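Local structure of glycosyl hydrolase, family 38 (Enterococcus faecalis, 5KBP) at residues F96-S100 / Q713-A717; I730-G734 / A796-Q800. The protein probably hydrolyses alpha-mannosidic linkages in carbohydrates and binds a calcium ion. One frame throughout, in Å; residues are numbered along the deposited sequence.

How the contacts relate
Contact 1 lies deep in the chain and joins a loop of the N-terminal family 38 region, 96-100, to the end of a short strand in the C-terminal region, 713-717. Contact 2, about 12 Å away between centres and only partly buried, joins strand and helix, 730-734 with 796-800. Both use a glutamine side-chain amide to grip a backbone carbonyl, but the apolar part differs: phenylalanine beside histidine in contact 1, phenylalanine against two helix alanines in contact 2. They meet directly where Ala717 O, just before strand 718-722, lies 3.1 Å from Asn732 N on the antiparallel strand 727-732, probably a hydrogen bond.

Contact 1 of 2, residues F96-S100 / Q713-A717; sequences FLISS and QHQQA
Phe96 and His714 start from the same first torsion: in both, CG stands anti to the carbonyl carbon (chi1 -66° and -54°), and the CB atoms of Phe96 and His714 meet at 3.6 Å. The two side chains cross at about a right angle, yet their rings lie almost parallel, 18° apart. The rings are so far offset that little of one lies above the other, with centroids 5.1 Å apart; Phe96 CD2 sits over one face of the imidazole, toward its rim. Leu97 CD2 comes to the edge of the same imidazole, 4.5 Å from His714 CD2. His714 ND1, buried here, has no polar partner in the model.

This is an interface between family regions: the loop leading into helix 100-117 packs on the end of strand 713-714, 613 residues further along the chain. Ser99 is the N-cap of that helix, and its OG is also hydrogen-bonded to Glu318 on helix 304-332. From the C-terminal side, Tyr693 N bonds to Ser100 OG, and the backbone of Gln713 pairs with Tyr738 on strand 737-740.

Gln716 supplies the polar half. Its chain bends at chi2, which turns the amide back toward the loop. NE2 of Gln716 donates to Phe96 O at 2.8 Å, with the acceptor almost in the amide plane but the donor raised above the carbonyl plane. Ile98 O is also close, 3.0 Å from Gln716 NE2, while OE1 of Gln716 rests against Ser99 CA at 3.6 Å.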
loop_
_atom_site.group_PDB
_atom_site.type_symbol
_atom_site.label_atom_id
_atom_site.label_comp_id
_atom_site.label_asym_id
_atom_site.label_seq_id
_atom_site.Cartn_x
_atom_site.Cartn_y
_atom_site.Cartn_z
ATOM N N PHE A 96 -0.823 20.452 13.676
ATOM C CA PHE A 96 0.023 21.334 12.883
ATOM C C PHE A 96 0.538 20.698 11.598
ATOM O O PHE A 96 0.897 21.429 10.669
ATOM C CB PHE A 96 1.212 21.811 13.723
ATOM C CG PHE A 96 0.826 22.690 14.878
ATOM C CD1 PHE A 96 0.407 23.993 14.662
ATOM C CD2 PHE A 96 0.890 22.218 16.178
ATOM C CE1 PHE A 96 0.052 24.807 15.721
ATOM C CE2 PHE A 96 0.537 23.028 17.243
ATOM C CZ PHE A 96 0.118 24.324 17.013
ATOM N N LEU A 97 0.582 19.370 11.514
ATOM C CA LEU A 97 1.217 18.706 10.383
ATOM C C LEU A 97 0.264 18.405 9.231
ATOM O O LEU A 97 0.700 17.840 8.224
ATOM C CB LEU A 97 1.895 17.411 10.842
ATOM C CG LEU A 97 3.184 17.624 11.636
ATOM C CD1 LEU A 97 3.828 16.295 11.991
ATOM C CD2 LEU A 97 4.142 18.494 10.840
ATOM N N ILE A 98 -1.013 18.761 9.345
ATOM C CA ILE A 98 -1.944 18.629 8.233
ATOM C C ILE A 98 -2.475 20.012 7.879
ATOM O O ILE A 98 -2.444 20.944 8.687
ATOM C CB ILE A 98 -3.102 17.655 8.534
ATOM C CG1 ILE A 98 -4.066 18.250 9.560
ATOM C CG2 ILE A 98 -2.560 16.324 9.025
ATOM C CD1 ILE A 98 -5.295 17.397 9.788
ATOM N N SER A 99 -2.966 20.135 6.649
ATOM C CA SER A 99 -3.377 21.431 6.131
ATOM C C SER A 99 -4.582 21.971 6.896
ATOM O O SER A 99 -5.260 21.254 7.639
ATOM C CB SER A 99 -3.706 21.338 4.640
ATOM O OG SER A 99 -4.835 20.512 4.416
ATOM N N SER A 100 -4.838 23.266 6.702
ATOM C CA SER A 100 -5.978 23.910 7.345
ATOM C C SER A 100 -7.287 23.252 6.927
ATOM O O SER A 100 -8.149 22.967 7.768
ATOM C CB SER A 100 -5.993 25.402 7.004
ATOM O OG SER A 100 -4.825 26.047 7.478
ATOM N N GLN A 713 9.970 24.603 15.957
ATOM C CA GLN A 713 8.577 24.999 15.842
ATOM C C GLN A 713 7.968 24.420 14.571
ATOM O O GLN A 713 8.672 24.095 13.611
ATOM C CB GLN A 713 8.435 26.526 15.836
ATOM C CG GLN A 713 8.823 27.195 17.141
ATOM C CD GLN A 713 7.825 26.927 18.248
ATOM O OE1 GLN A 713 6.662 26.614 17.992
ATOM N NE2 GLN A 713 8.275 27.051 19.490
ATOM N N HIS A 714 6.643 24.301 14.576
ATOM C CA HIS A 714 5.904 23.820 13.417
ATOM C C HIS A 714 5.559 24.984 12.498
ATOM O O HIS A 714 5.201 26.071 12.958
ATOM C CB HIS A 714 4.616 23.111 13.843
ATOM C CG HIS A 714 4.827 22.002 14.826
ATOM N ND1 HIS A 714 4.974 22.223 16.178
ATOM C CD2 HIS A 714 4.903 20.660 14.653
ATOM C CE1 HIS A 714 5.136 21.065 16.796
ATOM N NE2 HIS A 714 5.098 20.103 15.893
ATOM N N GLN A 715 5.666 24.750 11.193
ATOM C CA GLN A 715 5.235 25.717 10.199
ATOM C C GLN A 715 4.457 25.000 9.106
ATOM O O GLN A 715 4.627 23.801 8.877
ATOM C CB GLN A 715 6.413 26.479 9.574
ATOM C CG GLN A 715 7.259 25.652 8.618
ATOM C CD GLN A 715 8.301 26.482 7.893
ATOM O OE1 GLN A 715 8.187 27.705 7.809
ATOM N NE2 GLN A 715 9.326 25.820 7.368
ATOM N N GLN A 716 3.589 25.756 8.439
ATOM C CA GLN A 716 2.845 25.236 7.301
ATOM C C GLN A 716 3.508 25.668 6.001
ATOM O O GLN A 716 4.348 24.945 5.455
ATOM C CB GLN A 716 1.390 25.707 7.348
ATOM C CG GLN A 716 0.485 24.863 8.234
ATOM C CD GLN A 716 -0.053 23.636 7.520
ATOM O OE1 GLN A 716 -0.563 23.728 6.403
ATOM N NE2 GLN A 716 0.060 22.479 8.163
ATOM N N ALA A 717 3.149 26.851 5.508
ATOM C CA ALA A 717 3.612 27.308 4.205
ATOM C C ALA A 717 4.798 28.259 4.272
ATOM O O ALA A 717 5.554 28.342 3.299
ATOM C CB ALA A 717 2.468 27.989 3.445
#

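Contact 2 of 2, residues I730-G734 / A796-Q800; sequences IFNEG and AYSAQ
Apolar packing comes first: Phe731 reaches from its strand to two alanines on helix 789-799. Its CG lies between the backbone N and the carbonyl carbon (chi1 54°), and from there the side chain meets the helix at two points. Phe731 CB touches Ala796 CB at 3.7 Å, and further out Phe731 CE2 reaches Ala799 CB at 4.0 Å. Both methyl groups approach the ring obliquely. With such short side chains at 796 and 799, the helix can come close to the strand, and the CA atoms of Phe731 and Ala796 are 5.8 Å apart.

The hydrogen bond is made by Gln800, just beyond these alanines. Its side chain is extended beyond CG and carries NE2 to the strand backbone, where Gln800 NE2 donates to Asn732 O at 2.8 Å with an N-H...O angle of 153°. The donor lies in the carbonyl plane, and the acceptor is only slightly out of the amide plane. The other end of the amide is held too, since OE1 of Gln800 accepts from Arg315 NE on helix 304-332.

In the fold, helix 789-799 follows strand 772-783 and packs back against the neighbouring strand 727-732 of the same antiparallel sheet; Phe718, on strand 718-722 beyond it, also touches Phe731 and Ala796.

Van der Waals contact between two polar side chains makes up the rest. Glu733 and Gln800 run past each other in opposite directions, their CG atoms 3.8 Å apart. The carboxylate of Glu733 and the amide of Gln800 are turned 80° to one another.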
loop_
_atom_site.group_PDB
_atom_site.type_symbol
_atom_site.label_atom_id
_atom_site.label_comp_id
_atom_site.label_asym_id
_atom_site.label_seq_id
_atom_site.Cartn_x
_atom_site.Cartn_y
_atom_site.Cartn_z
ATOM N N ILE A 730 10.272 33.121 4.235
ATOM C CA ILE A 730 10.788 31.874 3.681
ATOM C C ILE A 730 9.623 30.903 3.568
ATOM O O ILE A 730 9.043 30.506 4.586
ATOM C CB ILE A 730 11.907 31.281 4.551
ATOM C CG1 ILE A 730 13.037 32.295 4.748
ATOM C CG2 ILE A 730 12.439 29.998 3.933
ATOM C CD1 ILE A 730 13.717 32.703 3.466
ATOM N N PHE A 731 9.281 30.521 2.341
ATOM C CA PHE A 731 8.213 29.563 2.107
ATOM C C PHE A 731 8.793 28.229 1.653
ATOM O O PHE A 731 9.949 28.142 1.229
ATOM C CB PHE A 731 7.198 30.090 1.083
ATOM C CG PHE A 731 7.800 30.520 -0.225
ATOM C CD1 PHE A 731 8.238 31.823 -0.407
ATOM C CD2 PHE A 731 7.898 29.632 -1.284
ATOM C CE1 PHE A 731 8.780 32.226 -1.613
ATOM C CE2 PHE A 731 8.440 30.030 -2.494
ATOM C CZ PHE A 731 8.879 31.329 -2.659
ATOM N N ASN A 732 7.971 27.185 1.752
ATOM C CA ASN A 732 8.442 25.822 1.543
ATOM C C ASN A 732 7.275 24.945 1.108
ATOM O O ASN A 732 6.115 25.362 1.128
ATOM C CB ASN A 732 9.085 25.263 2.816
ATOM C CG ASN A 732 8.068 24.994 3.911
ATOM O OD1 ASN A 732 7.545 23.886 4.028
ATOM N ND2 ASN A 732 7.779 26.012 4.716
ATOM N N GLU A 733 7.606 23.712 0.722
ATOM C CA GLU A 733 6.622 22.686 0.375
ATOM C C GLU A 733 6.974 21.424 1.155
ATOM O O GLU A 733 7.832 20.644 0.731
ATOM C CB GLU A 733 6.600 22.415 -1.126
ATOM C CG GLU A 733 6.233 23.612 -1.982
ATOM C CD GLU A 733 6.136 23.258 -3.450
ATOM O OE1 GLU A 733 6.106 22.051 -3.767
ATOM O OE2 GLU A 733 6.091 24.183 -4.288
ATOM N N GLY A 734 6.313 21.220 2.291
ATOM C CA GLY A 734 6.530 20.026 3.081
ATOM C C GLY A 734 7.724 20.068 4.007
ATOM O O GLY A 734 8.064 19.037 4.598
ATOM N N ALA A 796 3.209 33.132 -1.239
ATOM C CA ALA A 796 3.727 31.883 -0.690
ATOM C C ALA A 796 2.692 30.771 -0.798
ATOM O O ALA A 796 3.031 29.629 -1.130
ATOM C CB ALA A 796 4.156 32.083 0.763
ATOM N N TYR A 797 1.423 31.086 -0.520
ATOM C CA TYR A 797 0.351 30.135 -0.790
ATOM C C TYR A 797 0.249 29.842 -2.280
ATOM O O TYR A 797 -0.001 28.699 -2.684
ATOM C CB TYR A 797 -0.983 30.679 -0.276
ATOM C CG TYR A 797 -1.061 30.878 1.219
ATOM C CD1 TYR A 797 -0.518 29.950 2.096
ATOM C CD2 TYR A 797 -1.686 31.996 1.753
ATOM C CE1 TYR A 797 -0.594 30.134 3.467
ATOM C CE2 TYR A 797 -1.767 32.189 3.119
ATOM C CZ TYR A 797 -1.220 31.255 3.971
ATOM O OH TYR A 797 -1.298 31.444 5.331
ATOM N N SER A 798 0.440 30.868 -3.114
ATOM C CA SER A 798 0.263 30.709 -4.552
ATOM C C SER A 798 1.360 29.850 -5.170
ATOM O O SER A 798 1.135 29.216 -6.207
ATOM C CB SER A 798 0.222 32.082 -5.222
ATOM O OG SER A 798 -0.047 31.964 -6.606
ATOM N N ALA A 799 2.545 29.815 -4.554
ATOM C CA ALA A 799 3.641 29.029 -5.112
ATOM C C ALA A 799 3.381 27.532 -5.002
ATOM O O ALA A 799 3.908 26.753 -5.806
ATOM C CB ALA A 799 4.954 29.395 -4.417
ATOM N N GLN A 800 2.580 27.109 -4.023
ATOM C CA GLN A 800 2.247 25.699 -3.862
ATOM C C GLN A 800 1.163 25.227 -4.821
ATOM O O GLN A 800 0.897 24.021 -4.881
ATOM C CB GLN A 800 1.801 25.422 -2.424
ATOM C CG GLN A 800 2.917 25.439 -1.399
ATOM C CD GLN A 800 2.466 24.920 -0.046
ATOM O OE1 GLN A 800 1.283 24.655 0.164
ATOM N NE2 GLN A 800 3.410 24.767 0.875
#